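Local coordinates for protein botulinum neurotoxin type G (Clostridium botulinum, PDB 3MPP) that attaches to nerve-cell surfaces through its receptor-binding domain and delivers its light chain, a zinc metalloprotease, into the host cytosol, at residues 83-88 and 188-193; 180-185 and 201-206; 67-72 and 112-117; 184-187 and 193-196. The protein carries 4 engineered substitutions. One frame throughout, in Å; residues are numbered along the deposited sequence.

Interaction 1: residues 83-88 and 188-193; sequences IQTYLQ and NCTDTT
In the jelly-roll half of the receptor-binding domain, the short helix 83-88 meets the loop 188-193 at the surface, where Thr85 touches Thr190 and Asp191. The methyl of Thr85 does the touching: CG2 lies 3.7 Å from Thr190 OG1 and 4.4 Å from Asp191 CB. Placing CG2 opposite the backbone N (with OG1 at chi1 -64°) sends the methyl across to the loop, while the hydroxyl turns back along its own chain to bond Asp82, just ahead of the helix. Thr85 and Thr190 therefore meet as methyl against oxygen, their side chains slanting past one another, and the contact is small and held by van der Waals packing.

The loop carries a local hydrogen-bonded turn of its own. Asp191 OD1 accepts from Thr193 N at 2.9 Å, an Asx turn, and it is also 2.7 Å from Thr193 OG1, which donates to it. Both donors come from the same face of the carboxylate plane, the backbone N from well above it and the hydroxyl on the syn side, so one oxygen is gripped twice.

Asn89, directly after the helix, bonds the backbone at Asn188 and Thr190, and Asn44 binds the carbonyls of Cys189 and Asp191. The loop links strand 181-187 to strand 195-204, and the helix leads into strand 90-98, the neighbour of 181-187 in its sheet.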
loop_
_atom_site.group_PDB
_atom_site.type_symbol
_atom_site.label_atom_id
_atom_site.label_comp_id
_atom_site.label_asym_id
_atom_site.label_seq_id
_atom_site.Cartn_x
_atom_site.Cartn_y
_atom_site.Cartn_z
ATOM N N ILE A 83 6.869 -19.544 -10.387
ATOM C CA ILE A 83 7.425 -18.295 -10.890
ATOM C C ILE A 83 7.397 -18.145 -12.420
ATOM O O ILE A 83 7.213 -17.032 -12.932
ATOM C CB ILE A 83 8.843 -18.018 -10.312
ATOM C CG1 ILE A 83 9.171 -16.530 -10.421
ATOM C CG2 ILE A 83 9.894 -18.879 -10.975
ATOM C CD1 ILE A 83 8.292 -15.679 -9.521
ATOM N N GLN A 84 7.555 -19.243 -13.161
ATOM C CA GLN A 84 7.527 -19.115 -14.614
ATOM C C GLN A 84 6.130 -18.736 -15.116
ATOM O O GLN A 84 5.995 -17.972 -16.070
ATOM C CB GLN A 84 8.073 -20.366 -15.307
ATOM C CG GLN A 84 9.577 -20.532 -15.097
ATOM C CD GLN A 84 10.363 -19.248 -15.396
ATOM O OE1 GLN A 84 10.137 -18.581 -16.410
ATOM N NE2 GLN A 84 11.296 -18.912 -14.517
ATOM N N THR A 85 5.092 -19.245 -14.462
ATOM C CA THR A 85 3.733 -18.804 -14.787
ATOM C C THR A 85 3.600 -17.304 -14.538
ATOM O O THR A 85 3.105 -16.559 -15.379
ATOM C CB THR A 85 2.661 -19.580 -13.984
ATOM O OG1 THR A 85 2.704 -20.958 -14.364
ATOM C CG2 THR A 85 1.254 -19.028 -14.262
ATOM N N TYR A 86 4.079 -16.864 -13.384
ATOM C CA TYR A 86 4.000 -15.464 -13.002
ATOM C C TYR A 86 4.725 -14.594 -14.033
ATOM O O TYR A 86 4.195 -13.578 -14.484
ATOM C CB TYR A 86 4.571 -15.291 -11.586
ATOM C CG TYR A 86 4.731 -13.864 -11.087
ATOM C CD1 TYR A 86 3.689 -13.210 -10.432
ATOM C CD2 TYR A 86 5.943 -13.185 -11.234
ATOM C CE1 TYR A 86 3.839 -11.908 -9.956
ATOM C CE2 TYR A 86 6.106 -11.881 -10.747
ATOM C CZ TYR A 86 5.053 -11.256 -10.117
ATOM O OH TYR A 86 5.201 -9.983 -9.641
ATOM N N LEU A 87 5.919 -15.017 -14.435
ATOM C CA LEU A 87 6.721 -14.245 -15.379
ATOM C C LEU A 87 6.215 -14.273 -16.821
ATOM O O LEU A 87 6.366 -13.299 -17.551
ATOM C CB LEU A 87 8.172 -14.735 -15.367
ATOM C CG LEU A 87 8.965 -14.344 -14.129
ATOM C CD1 LEU A 87 10.401 -14.835 -14.249
ATOM C CD2 LEU A 87 8.909 -12.839 -13.970
ATOM N N GLN A 88 5.630 -15.390 -17.237
ATOM C CA GLN A 88 5.367 -15.599 -18.661
ATOM C C GLN A 88 3.913 -15.382 -19.080
ATOM O O GLN A 88 3.619 -15.225 -20.267
ATOM C CB GLN A 88 5.839 -16.996 -19.071
ATOM C CG GLN A 88 7.341 -17.199 -18.854
ATOM C CD GLN A 88 7.829 -18.556 -19.325
ATOM O OE1 GLN A 88 7.205 -19.194 -20.173
ATOM N NE2 GLN A 88 8.955 -19.003 -18.778
ATOM N N ASN A 188 -7.175 -14.403 -20.381
ATOM C CA ASN A 188 -5.993 -15.223 -20.666
ATOM C C ASN A 188 -5.103 -15.525 -19.450
ATOM O O ASN A 188 -3.931 -15.887 -19.603
ATOM C CB ASN A 188 -5.145 -14.596 -21.779
ATOM C CG ASN A 188 -5.941 -14.321 -23.035
ATOM O OD1 ASN A 188 -6.791 -15.125 -23.439
ATOM N ND2 ASN A 188 -5.675 -13.171 -23.667
ATOM N N CYS A 189 -5.645 -15.390 -18.243
ATOM C CA CYS A 189 -4.857 -15.720 -17.057
ATOM C C CYS A 189 -4.928 -17.224 -16.785
ATOM O O CYS A 189 -6.013 -17.793 -16.706
ATOM C CB CYS A 189 -5.345 -14.930 -15.840
ATOM S SG CYS A 189 -4.377 -15.284 -14.361
ATOM N N THR A 190 -3.779 -17.875 -16.627
ATOM C CA THR A 190 -3.769 -19.331 -16.496
ATOM C C THR A 190 -3.716 -19.842 -15.046
ATOM O O THR A 190 -3.824 -21.036 -14.794
ATOM C CB THR A 190 -2.623 -19.962 -17.314
ATOM O OG1 THR A 190 -1.376 -19.433 -16.861
ATOM C CG2 THR A 190 -2.794 -19.654 -18.803
ATOM N N ASP A 191 -3.573 -18.936 -14.094
ATOM C CA ASP A 191 -3.531 -19.316 -12.688
ATOM C C ASP A 191 -4.932 -19.128 -12.103
ATOM O O ASP A 191 -5.408 -18.001 -12.004
ATOM C CB ASP A 191 -2.486 -18.437 -11.981
ATOM C CG ASP A 191 -2.434 -18.658 -10.477
ATOM O OD1 ASP A 191 -3.249 -19.442 -9.955
ATOM O OD2 ASP A 191 -1.568 -18.037 -9.821
ATOM N N THR A 192 -5.615 -20.222 -11.755
ATOM C CA THR A 192 -7.009 -20.108 -11.318
ATOM C C THR A 192 -7.140 -19.407 -9.968
ATOM O O THR A 192 -8.232 -19.022 -9.581
ATOM C CB THR A 192 -7.740 -21.469 -11.255
ATOM O OG1 THR A 192 -7.045 -22.348 -10.358
ATOM C CG2 THR A 192 -7.814 -22.108 -12.662
ATOM N N THR A 193 -6.023 -19.246 -9.255
ATOM C CA THR A 193 -6.058 -18.584 -7.959
ATOM C C THR A 193 -5.812 -17.089 -8.057
ATOM O O THR A 193 -5.881 -16.393 -7.046
ATOM C CB THR A 193 -5.019 -19.170 -6.966
ATOM O OG1 THR A 193 -3.698 -18.765 -7.356
ATOM C CG2 THR A 193 -5.130 -20.689 -6.914
#

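Interaction 2: residues 180-185 and 201-206; sequences NDIDFK and FNIFGR
Phe184 and Phe201 meet edge to face between the two sheets of a jelly-roll sandwich, the concanavalin-like fold of the N-terminal receptor-binding subdomain. Strand 181-185 belongs to one sheet and strand 201-204 to the other; their axes approach to 11.8 Å and run nearly antiparallel, at 153°, a separation spanned by side chains.

Followed outward, Phe184 leaves the backbone with CB pointing toward the opposing strand, and its chi1 sets CG beside its own backbone N. CG, CD1 and CD2 carry the ring inward, and the far edge makes the contact. CE1 comes within 3.6 Å of Phe201 CD1, and CZ, at the tip, stands 3.6 Å above the Phe201 ring plane, over its centre. With the planes nearly perpendicular and the centroids 4.8 Å apart, this is a T-shaped pair: Phe184 supplies the edge and Phe201 a face. Phe201 reaches that place with CG opposite its backbone N (chi1 -177°), and chi2 of 93° turns the ring's face to the incoming edge.

One step along each strand's inward side, Ile182 and Ile203 reach toward each other from the two sheets. Leu5 touches both isoleucines, and Ile94 packs on Ile182 and on both phenylalanines, so strands 3-10 and 90-98 add to the apolar row. The isoleucines finish tip to tip, Ile182 CD1 resting 3.6 Å from Ile203 CD1.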
loop_
_atom_site.group_PDB
_atom_site.type_symbol
_atom_site.label_atom_id
_atom_site.label_comp_id
_atom_site.label_asym_id
_atom_site.label_seq_id
_atom_site.Cartn_x
_atom_site.Cartn_y
_atom_site.Cartn_z
ATOM N N ASN A 180 -17.846 1.637 -26.489
ATOM C CA ASN A 180 -18.792 2.114 -25.486
ATOM C C ASN A 180 -18.669 1.340 -24.179
ATOM O O ASN A 180 -19.131 1.795 -23.130
ATOM C CB ASN A 180 -20.227 2.002 -26.005
ATOM C CG ASN A 180 -20.496 2.917 -27.180
ATOM O OD1 ASN A 180 -20.122 4.090 -27.169
ATOM N ND2 ASN A 180 -21.155 2.384 -28.203
ATOM N N ASP A 181 -18.055 0.165 -24.247
ATOM C CA ASP A 181 -17.905 -0.675 -23.063
ATOM C C ASP A 181 -16.479 -0.713 -22.540
ATOM O O ASP A 181 -15.519 -0.805 -23.311
ATOM C CB ASP A 181 -18.362 -2.102 -23.362
ATOM C CG ASP A 181 -19.864 -2.223 -23.461
ATOM O OD1 ASP A 181 -20.562 -1.252 -23.100
ATOM O OD2 ASP A 181 -20.346 -3.289 -23.898
ATOM N N ILE A 182 -16.345 -0.637 -21.220
ATOM C CA ILE A 182 -15.079 -0.946 -20.580
ATOM C C ILE A 182 -15.277 -2.205 -19.756
ATOM O O ILE A 182 -16.114 -2.237 -18.852
ATOM C CB ILE A 182 -14.585 0.199 -19.686
ATOM C CG1 ILE A 182 -14.333 1.449 -20.540
ATOM C CG2 ILE A 182 -13.317 -0.234 -18.916
ATOM C CD1 ILE A 182 -13.977 2.686 -19.754
ATOM N N ASP A 183 -14.521 -3.250 -20.083
ATOM C CA ASP A 183 -14.630 -4.516 -19.369
ATOM C C ASP A 183 -13.521 -4.677 -18.347
ATOM O O ASP A 183 -12.336 -4.629 -18.686
ATOM C CB ASP A 183 -14.573 -5.697 -20.327
ATOM C CG ASP A 183 -15.867 -5.896 -21.094
ATOM O OD1 ASP A 183 -16.837 -5.142 -20.854
ATOM O OD2 ASP A 183 -15.905 -6.813 -21.940
ATOM N N PHE A 184 -13.923 -4.897 -17.100
ATOM C CA PHE A 184 -12.993 -5.234 -16.029
ATOM C C PHE A 184 -13.098 -6.728 -15.812
ATOM O O PHE A 184 -14.148 -7.234 -15.379
ATOM C CB PHE A 184 -13.353 -4.472 -14.762
ATOM C CG PHE A 184 -13.283 -2.982 -14.921
ATOM C CD1 PHE A 184 -12.215 -2.267 -14.408
ATOM C CD2 PHE A 184 -14.281 -2.298 -15.596
ATOM C CE1 PHE A 184 -12.146 -0.890 -14.554
ATOM C CE2 PHE A 184 -14.221 -0.914 -15.749
ATOM C CZ PHE A 184 -13.150 -0.214 -15.229
ATOM N N LYS A 185 -12.023 -7.439 -16.145
ATOM C CA LYS A 185 -12.068 -8.894 -16.204
ATOM C C LYS A 185 -10.691 -9.449 -16.542
ATOM O O LYS A 185 -9.977 -8.867 -17.343
ATOM C CB LYS A 185 -13.063 -9.305 -17.299
ATOM C CG LYS A 185 -13.293 -10.780 -17.450
ATOM C CD LYS A 185 -14.200 -11.043 -18.652
ATOM C CE LYS A 185 -14.675 -12.488 -18.691
ATOM N NZ LYS A 185 -15.802 -12.665 -19.650
ATOM N N PHE A 201 -11.135 3.970 -9.955
ATOM C CA PHE A 201 -10.992 3.989 -11.404
ATOM C C PHE A 201 -11.649 5.236 -12.000
ATOM O O PHE A 201 -12.813 5.532 -11.720
ATOM C CB PHE A 201 -11.542 2.726 -12.072
ATOM C CG PHE A 201 -11.340 2.713 -13.564
ATOM C CD1 PHE A 201 -10.218 2.124 -14.119
ATOM C CD2 PHE A 201 -12.255 3.330 -14.409
ATOM C CE1 PHE A 201 -10.021 2.133 -15.491
ATOM C CE2 PHE A 201 -12.061 3.338 -15.776
ATOM C CZ PHE A 201 -10.947 2.740 -16.318
ATOM N N ASN A 202 -10.880 5.954 -12.816
ATOM C CA ASN A 202 -11.314 7.201 -13.433
ATOM C C ASN A 202 -10.853 7.299 -14.872
ATOM O O ASN A 202 -9.727 6.926 -15.191
ATOM C CB ASN A 202 -10.728 8.405 -12.690
ATOM C CG ASN A 202 -11.324 8.599 -11.322
ATOM O OD1 ASN A 202 -10.724 8.222 -10.312
ATOM N ND2 ASN A 202 -12.503 9.208 -11.272
ATOM N N ILE A 203 -11.723 7.835 -15.725
ATOM C CA ILE A 203 -11.371 8.173 -17.094
ATOM C C ILE A 203 -11.424 9.683 -17.263
ATOM O O ILE A 203 -12.366 10.322 -16.796
ATOM C CB ILE A 203 -12.398 7.608 -18.080
ATOM C CG1 ILE A 203 -12.583 6.107 -17.868
ATOM C CG2 ILE A 203 -11.978 7.918 -19.509
ATOM C CD1 ILE A 203 -11.662 5.271 -18.705
ATOM N N PHE A 204 -10.432 10.252 -17.944
ATOM C CA PHE A 204 -10.454 11.680 -18.272
ATOM C C PHE A 204 -10.409 11.911 -19.777
ATOM O O PHE A 204 -9.735 11.185 -20.508
ATOM C CB PHE A 204 -9.303 12.416 -17.586
ATOM C CG PHE A 204 -9.393 12.408 -16.090
ATOM C CD1 PHE A 204 -10.129 13.373 -15.425
ATOM C CD2 PHE A 204 -8.749 11.430 -15.346
ATOM C CE1 PHE A 204 -10.219 13.371 -14.049
ATOM C CE2 PHE A 204 -8.837 11.420 -13.971
ATOM C CZ PHE A 204 -9.574 12.395 -13.320
ATOM N N GLY A 205 -11.133 12.929 -20.234
ATOM C CA GLY A 205 -11.254 13.200 -21.654
ATOM C C GLY A 205 -10.120 14.032 -22.214
ATOM O O GLY A 205 -10.200 14.532 -23.336
ATOM N N ARG A 206 -9.059 14.184 -21.431
ATOM C CA ARG A 206 -7.906 14.961 -21.860
ATOM C C ARG A 206 -6.626 14.361 -21.303
ATOM O O ARG A 206 -6.666 13.550 -20.380
ATOM C CB ARG A 206 -8.053 16.415 -21.409
ATOM C CG ARG A 206 -9.232 17.124 -22.057
ATOM C CD ARG A 206 -9.665 18.354 -21.279
ATOM N NE ARG A 206 -11.004 18.787 -21.671
ATOM C CZ ARG A 206 -12.125 18.229 -21.224
ATOM N NH1 ARG A 206 -12.068 17.215 -20.372
ATOM N NH2 ARG A 206 -13.303 18.679 -21.629
#

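Interaction 3: residues 67-72 and 112-117; sequences FSINFW and IIWTLI
Trp114 projects its indole from strand 112-117 into the sandwich interior, where the outer corner of its six-membered ring meets Phe67 and Ile69 of strand 67-72. The conformation of the tryptophan is the starting point: a chi1 of 171° puts CG opposite the backbone N and carries the long side chain straight across the gap. CZ2, CH2 and CZ3 then become the atoms that touch.

Phe67 approaches from the opposite direction by a different route. Its CB points neither toward nor away from the facing strand, yet a chi1 of 76° tucks CG between the backbone N and the carbonyl carbon and brings the end of the ring inward. Phe67 CZ reaches 3.7 Å from Trp114 CH2 and is equally close to CZ2, lying at the edge of the indole and near its plane. The two rings are inclined at 55° with centroids 6.0 Å apart, an oblique meeting that is neither a stack nor a T-shaped pair.

The CB of Ile69 points toward the facing strand. The side chains of Ile69 and Trp114 cross at about a right angle, with Ile69 CG1 oblique to the indole, 3.9 Å from Trp114 CH2 and 4.0 Å from Trp114 CZ3. Thus adjoining atoms of one corner of the indole are shared between an aromatic and an aliphatic partner.

Trp103 meets the rings of both Phe67 and Trp114. Val105 of strand 103-108 and Ile126 of strand 123-129, on either side of 111-117 in its sheet, also pack against Trp114, while across the sandwich strand 67-74 runs between strands 144-150 and 195-204.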
loop_
_atom_site.group_PDB
_atom_site.type_symbol
_atom_site.label_atom_id
_atom_site.label_comp_id
_atom_site.label_asym_id
_atom_site.label_seq_id
_atom_site.Cartn_x
_atom_site.Cartn_y
_atom_site.Cartn_z
ATOM N N PHE A 67 -6.588 11.377 -23.989
ATOM C CA PHE A 67 -7.293 11.002 -22.775
ATOM C C PHE A 67 -6.336 10.413 -21.750
ATOM O O PHE A 67 -5.155 10.195 -22.037
ATOM C CB PHE A 67 -8.430 10.023 -23.079
ATOM C CG PHE A 67 -7.973 8.619 -23.349
ATOM C CD1 PHE A 67 -7.335 8.298 -24.535
ATOM C CD2 PHE A 67 -8.196 7.619 -22.425
ATOM C CE1 PHE A 67 -6.921 7.002 -24.785
ATOM C CE2 PHE A 67 -7.785 6.323 -22.667
ATOM C CZ PHE A 67 -7.147 6.015 -23.849
ATOM N N SER A 68 -6.854 10.171 -20.552
ATOM C CA SER A 68 -6.043 9.651 -19.462
ATOM C C SER A 68 -6.823 8.609 -18.689
ATOM O O SER A 68 -8.039 8.725 -18.530
ATOM C CB SER A 68 -5.634 10.781 -18.516
ATOM O OG SER A 68 -5.026 11.850 -19.222
ATOM N N ILE A 69 -6.110 7.592 -18.215
ATOM C CA ILE A 69 -6.690 6.547 -17.390
ATOM C C ILE A 69 -5.984 6.584 -16.042
ATOM O O ILE A 69 -4.754 6.660 -15.992
ATOM C CB ILE A 69 -6.448 5.158 -17.996
ATOM C CG1 ILE A 69 -7.066 5.064 -19.388
ATOM C CG2 ILE A 69 -7.011 4.069 -17.084
ATOM C CD1 ILE A 69 -8.547 5.337 -19.409
ATOM N N ASN A 70 -6.760 6.530 -14.962
ATOM C CA ASN A 70 -6.206 6.551 -13.605
ATOM C C ASN A 70 -6.939 5.550 -12.729
ATOM O O ASN A 70 -8.170 5.467 -12.749
ATOM C CB ASN A 70 -6.290 7.968 -13.012
ATOM C CG ASN A 70 -5.969 8.020 -11.509
ATOM O OD1 ASN A 70 -4.875 7.642 -11.061
ATOM N ND2 ASN A 70 -6.921 8.520 -10.733
ATOM N N PHE A 71 -6.171 4.757 -11.993
ATOM C CA PHE A 71 -6.725 3.837 -11.019
ATOM C C PHE A 71 -5.587 3.328 -10.144
ATOM O O PHE A 71 -4.410 3.487 -10.481
ATOM C CB PHE A 71 -7.448 2.665 -11.696
ATOM C CG PHE A 71 -6.553 1.800 -12.530
ATOM C CD1 PHE A 71 -5.969 0.663 -11.994
ATOM C CD2 PHE A 71 -6.296 2.119 -13.852
ATOM C CE1 PHE A 71 -5.130 -0.138 -12.761
ATOM C CE2 PHE A 71 -5.469 1.326 -14.623
ATOM C CZ PHE A 71 -4.879 0.193 -14.071
ATOM N N TRP A 72 -5.946 2.736 -9.013
ATOM C CA TRP A 72 -4.955 2.123 -8.139
ATOM C C TRP A 72 -5.168 0.632 -8.255
ATOM O O TRP A 72 -6.292 0.183 -8.502
ATOM C CB TRP A 72 -5.168 2.559 -6.694
ATOM C CG TRP A 72 -4.954 4.018 -6.429
ATOM C CD1 TRP A 72 -5.573 5.078 -7.045
ATOM C CD2 TRP A 72 -4.087 4.582 -5.435
ATOM N NE1 TRP A 72 -5.129 6.264 -6.503
ATOM C CE2 TRP A 72 -4.216 5.985 -5.512
ATOM C CE3 TRP A 72 -3.200 4.034 -4.499
ATOM C CZ2 TRP A 72 -3.494 6.848 -4.683
ATOM C CZ3 TRP A 72 -2.491 4.899 -3.665
ATOM C CH2 TRP A 72 -2.643 6.287 -3.767
ATOM N N ILE A 112 3.187 -3.948 -15.319
ATOM C CA ILE A 112 1.869 -3.440 -15.647
ATOM C C ILE A 112 2.000 -2.789 -17.019
ATOM O O ILE A 112 2.926 -2.011 -17.248
ATOM C CB ILE A 112 1.379 -2.433 -14.587
ATOM C CG1 ILE A 112 -0.012 -1.908 -14.945
ATOM C CG2 ILE A 112 2.365 -1.300 -14.434
ATOM C CD1 ILE A 112 -1.135 -2.769 -14.436
ATOM N N ILE A 113 1.090 -3.124 -17.933
ATOM C CA ILE A 113 1.292 -2.848 -19.359
ATOM C C ILE A 113 0.102 -2.151 -20.009
ATOM O O ILE A 113 -1.042 -2.575 -19.857
ATOM C CB ILE A 113 1.517 -4.155 -20.145
ATOM C CG1 ILE A 113 2.729 -4.916 -19.613
ATOM C CG2 ILE A 113 1.650 -3.875 -21.630
ATOM C CD1 ILE A 113 2.823 -6.330 -20.164
ATOM N N TRP A 114 0.393 -1.090 -20.750
ATOM C CA TRP A 114 -0.605 -0.356 -21.517
ATOM C C TRP A 114 -0.398 -0.617 -23.019
ATOM O O TRP A 114 0.708 -0.482 -23.527
ATOM C CB TRP A 114 -0.459 1.137 -21.205
ATOM C CG TRP A 114 -1.271 2.073 -22.051
ATOM C CD1 TRP A 114 -0.803 2.911 -23.024
ATOM C CD2 TRP A 114 -2.682 2.303 -21.969
ATOM N NE1 TRP A 114 -1.837 3.639 -23.556
ATOM C CE2 TRP A 114 -3.000 3.286 -22.926
ATOM C CE3 TRP A 114 -3.707 1.777 -21.179
ATOM C CZ2 TRP A 114 -4.299 3.746 -23.118
ATOM C CZ3 TRP A 114 -4.992 2.236 -21.373
ATOM C CH2 TRP A 114 -5.277 3.213 -22.331
ATOM N N THR A 115 -1.459 -0.997 -23.719
ATOM C CA THR A 115 -1.349 -1.367 -25.124
ATOM C C THR A 115 -2.395 -0.674 -25.989
ATOM O O THR A 115 -3.576 -0.618 -25.629
ATOM C CB THR A 115 -1.482 -2.896 -25.324
ATOM O OG1 THR A 115 -0.421 -3.572 -24.633
ATOM C CG2 THR A 115 -1.428 -3.240 -26.800
ATOM N N LEU A 116 -1.940 -0.140 -27.123
ATOM C CA LEU A 116 -2.816 0.451 -28.126
ATOM C C LEU A 116 -2.752 -0.408 -29.373
ATOM O O LEU A 116 -1.671 -0.780 -29.825
ATOM C CB LEU A 116 -2.379 1.877 -28.463
ATOM C CG LEU A 116 -2.546 2.921 -27.359
ATOM C CD1 LEU A 116 -1.787 4.197 -27.710
ATOM C CD2 LEU A 116 -4.018 3.214 -27.121
ATOM N N ILE A 117 -3.915 -0.741 -29.917
ATOM C CA ILE A 117 -3.989 -1.581 -31.098
ATOM C C ILE A 117 -4.861 -0.906 -32.144
ATOM O O ILE A 117 -5.988 -0.492 -31.853
ATOM C CB ILE A 117 -4.563 -2.971 -30.763
ATOM C CG1 ILE A 117 -3.757 -3.613 -29.631
ATOM C CG2 ILE A 117 -4.594 -3.861 -32.014
ATOM C CD1 ILE A 117 -4.207 -5.003 -29.262
#

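Interaction 4: residues 184-187 and 193-196; sequences FKLI and TKFV
Leu186 divides its two methyls between Lys194 and Val196, two residues with one between them on the facing segment 193-196, both with CB directed toward it. The leucine itself points toward that segment, and its chi1 of -84° sets CG beside the backbone N, from where the isopropyl fork opens to two targets. CD1 goes to the valine, 4.0 Å from Val196 CG2; CD2 goes to the lysine, 4.0 Å from the backbone Lys194 O and 4.1 Å from Lys194 CG.

The angles of approach differ. Leucine and valine slant past each other methyl to methyl, whereas the leucine meets the lysine at about a right angle, against the start of the aliphatic chain. Lys194 begins toward Leu186 but then bends twice, with chi2 at 65° and chi3 at 74°, so that its ammonium end leads away from the leucine and the apolar CG is what meets it. Tyr91 of strand 90-98 touches both Leu186 and Lys194, and Leu42 of strand 39-43 also packs on the leucine.

Phe195, between Lys194 and Val196 in sequence, turns its CB the other way and forms a cation-pi pair with Lys41. The nearest pair of CA atoms, Leu186 CA and Phe195 CA, is 8.3 Å apart, too wide for strand pairing. This is the geometry of a beta sandwich: strands 181-187 and 195-204 follow each other in the chain but lie in different sheets, joined by apolar packing across the interior.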
loop_
_atom_site.group_PDB
_atom_site.type_symbol
_atom_site.label_atom_id
_atom_site.label_comp_id
_atom_site.label_asym_id
_atom_site.label_seq_id
_atom_site.Cartn_x
_atom_site.Cartn_y
_atom_site.Cartn_z
ATOM N N PHE A 184 -13.923 -4.897 -17.100
ATOM C CA PHE A 184 -12.993 -5.234 -16.029
ATOM C C PHE A 184 -13.098 -6.728 -15.812
ATOM O O PHE A 184 -14.148 -7.234 -15.379
ATOM C CB PHE A 184 -13.353 -4.472 -14.762
ATOM C CG PHE A 184 -13.283 -2.982 -14.921
ATOM C CD1 PHE A 184 -12.215 -2.267 -14.408
ATOM C CD2 PHE A 184 -14.281 -2.298 -15.596
ATOM C CE1 PHE A 184 -12.146 -0.890 -14.554
ATOM C CE2 PHE A 184 -14.221 -0.914 -15.749
ATOM C CZ PHE A 184 -13.150 -0.214 -15.229
ATOM N N LYS A 185 -12.023 -7.439 -16.145
ATOM C CA LYS A 185 -12.068 -8.894 -16.204
ATOM C C LYS A 185 -10.691 -9.449 -16.542
ATOM O O LYS A 185 -9.977 -8.867 -17.343
ATOM C CB LYS A 185 -13.063 -9.305 -17.299
ATOM C CG LYS A 185 -13.293 -10.780 -17.450
ATOM C CD LYS A 185 -14.200 -11.043 -18.652
ATOM C CE LYS A 185 -14.675 -12.488 -18.691
ATOM N NZ LYS A 185 -15.802 -12.665 -19.650
ATOM N N LEU A 186 -10.320 -10.569 -15.928
ATOM C CA LEU A 186 -9.074 -11.249 -16.274
ATOM C C LEU A 186 -9.238 -12.013 -17.581
ATOM O O LEU A 186 -10.085 -12.893 -17.674
ATOM C CB LEU A 186 -8.657 -12.227 -15.170
ATOM C CG LEU A 186 -7.877 -11.669 -13.964
ATOM C CD1 LEU A 186 -8.542 -10.440 -13.345
ATOM C CD2 LEU A 186 -7.683 -12.768 -12.907
ATOM N N ILE A 187 -8.426 -11.679 -18.584
ATOM C CA ILE A 187 -8.444 -12.404 -19.858
ATOM C C ILE A 187 -7.116 -13.101 -20.109
ATOM O O ILE A 187 -6.064 -12.453 -20.079
ATOM C CB ILE A 187 -8.701 -11.456 -21.061
ATOM C CG1 ILE A 187 -9.874 -10.503 -20.783
ATOM C CG2 ILE A 187 -8.919 -12.267 -22.349
ATOM C CD1 ILE A 187 -11.177 -11.200 -20.478
ATOM N N THR A 193 -6.023 -19.246 -9.255
ATOM C CA THR A 193 -6.058 -18.584 -7.959
ATOM C C THR A 193 -5.812 -17.089 -8.057
ATOM O O THR A 193 -5.881 -16.393 -7.046
ATOM C CB THR A 193 -5.019 -19.170 -6.966
ATOM O OG1 THR A 193 -3.698 -18.765 -7.356
ATOM C CG2 THR A 193 -5.130 -20.689 -6.914
ATOM N N LYS A 194 -5.530 -16.591 -9.259
ATOM C CA LYS A 194 -5.160 -15.180 -9.427
ATOM C C LYS A 194 -6.305 -14.237 -9.080
ATOM O O LYS A 194 -7.481 -14.541 -9.317
ATOM C CB LYS A 194 -4.672 -14.889 -10.861
ATOM C CG LYS A 194 -4.060 -13.477 -11.046
ATOM C CD LYS A 194 -2.760 -13.313 -10.232
ATOM C CE LYS A 194 -1.591 -14.069 -10.880
ATOM N NZ LYS A 194 -0.381 -14.125 -9.981
ATOM N N PHE A 195 -5.959 -13.091 -8.503
ATOM C CA PHE A 195 -6.934 -12.029 -8.322
ATOM C C PHE A 195 -6.211 -10.704 -8.446
ATOM O O PHE A 195 -4.982 -10.662 -8.390
ATOM C CB PHE A 195 -7.650 -12.144 -6.967
ATOM C CG PHE A 195 -6.725 -12.044 -5.780
ATOM C CD1 PHE A 195 -6.403 -10.807 -5.235
ATOM C CD2 PHE A 195 -6.158 -13.189 -5.224
ATOM C CE1 PHE A 195 -5.535 -10.709 -4.143
ATOM C CE2 PHE A 195 -5.296 -13.099 -4.145
ATOM C CZ PHE A 195 -4.984 -11.849 -3.600
ATOM N N VAL A 196 -6.977 -9.638 -8.651
ATOM C CA VAL A 196 -6.439 -8.292 -8.720
ATOM C C VAL A 196 -7.410 -7.380 -7.997
ATOM O O VAL A 196 -8.621 -7.496 -8.199
ATOM C CB VAL A 196 -6.332 -7.786 -10.192
ATOM C CG1 VAL A 196 -5.560 -6.481 -10.235
ATOM C CG2 VAL A 196 -5.676 -8.825 -11.087
#

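All four contacts lie in the N-terminal receptor-binding subdomain and join parts of one jelly-roll sandwich. Along the chain, interaction 3 closes before interactions 2 and 4 open, while interaction 1 crosses both 2 and 3. Interactions 2 and 4 use the same two strands, 181-187 and 195-204, with centres about 17 Å apart. Interaction 3 lies about 9 Å from interaction 2, centre to centre, because strands 67-74 and 195-204 are neighbours in one sheet; Ile203 and Ile69 pack together there. Interaction 1, about 11 Å between centres from interaction 4, lies where the connecting loop surfaces; they share Thr193, and Cys189 packs on Lys194. Together they show a buried apolar layer between the sheets, bordered by a surface loop.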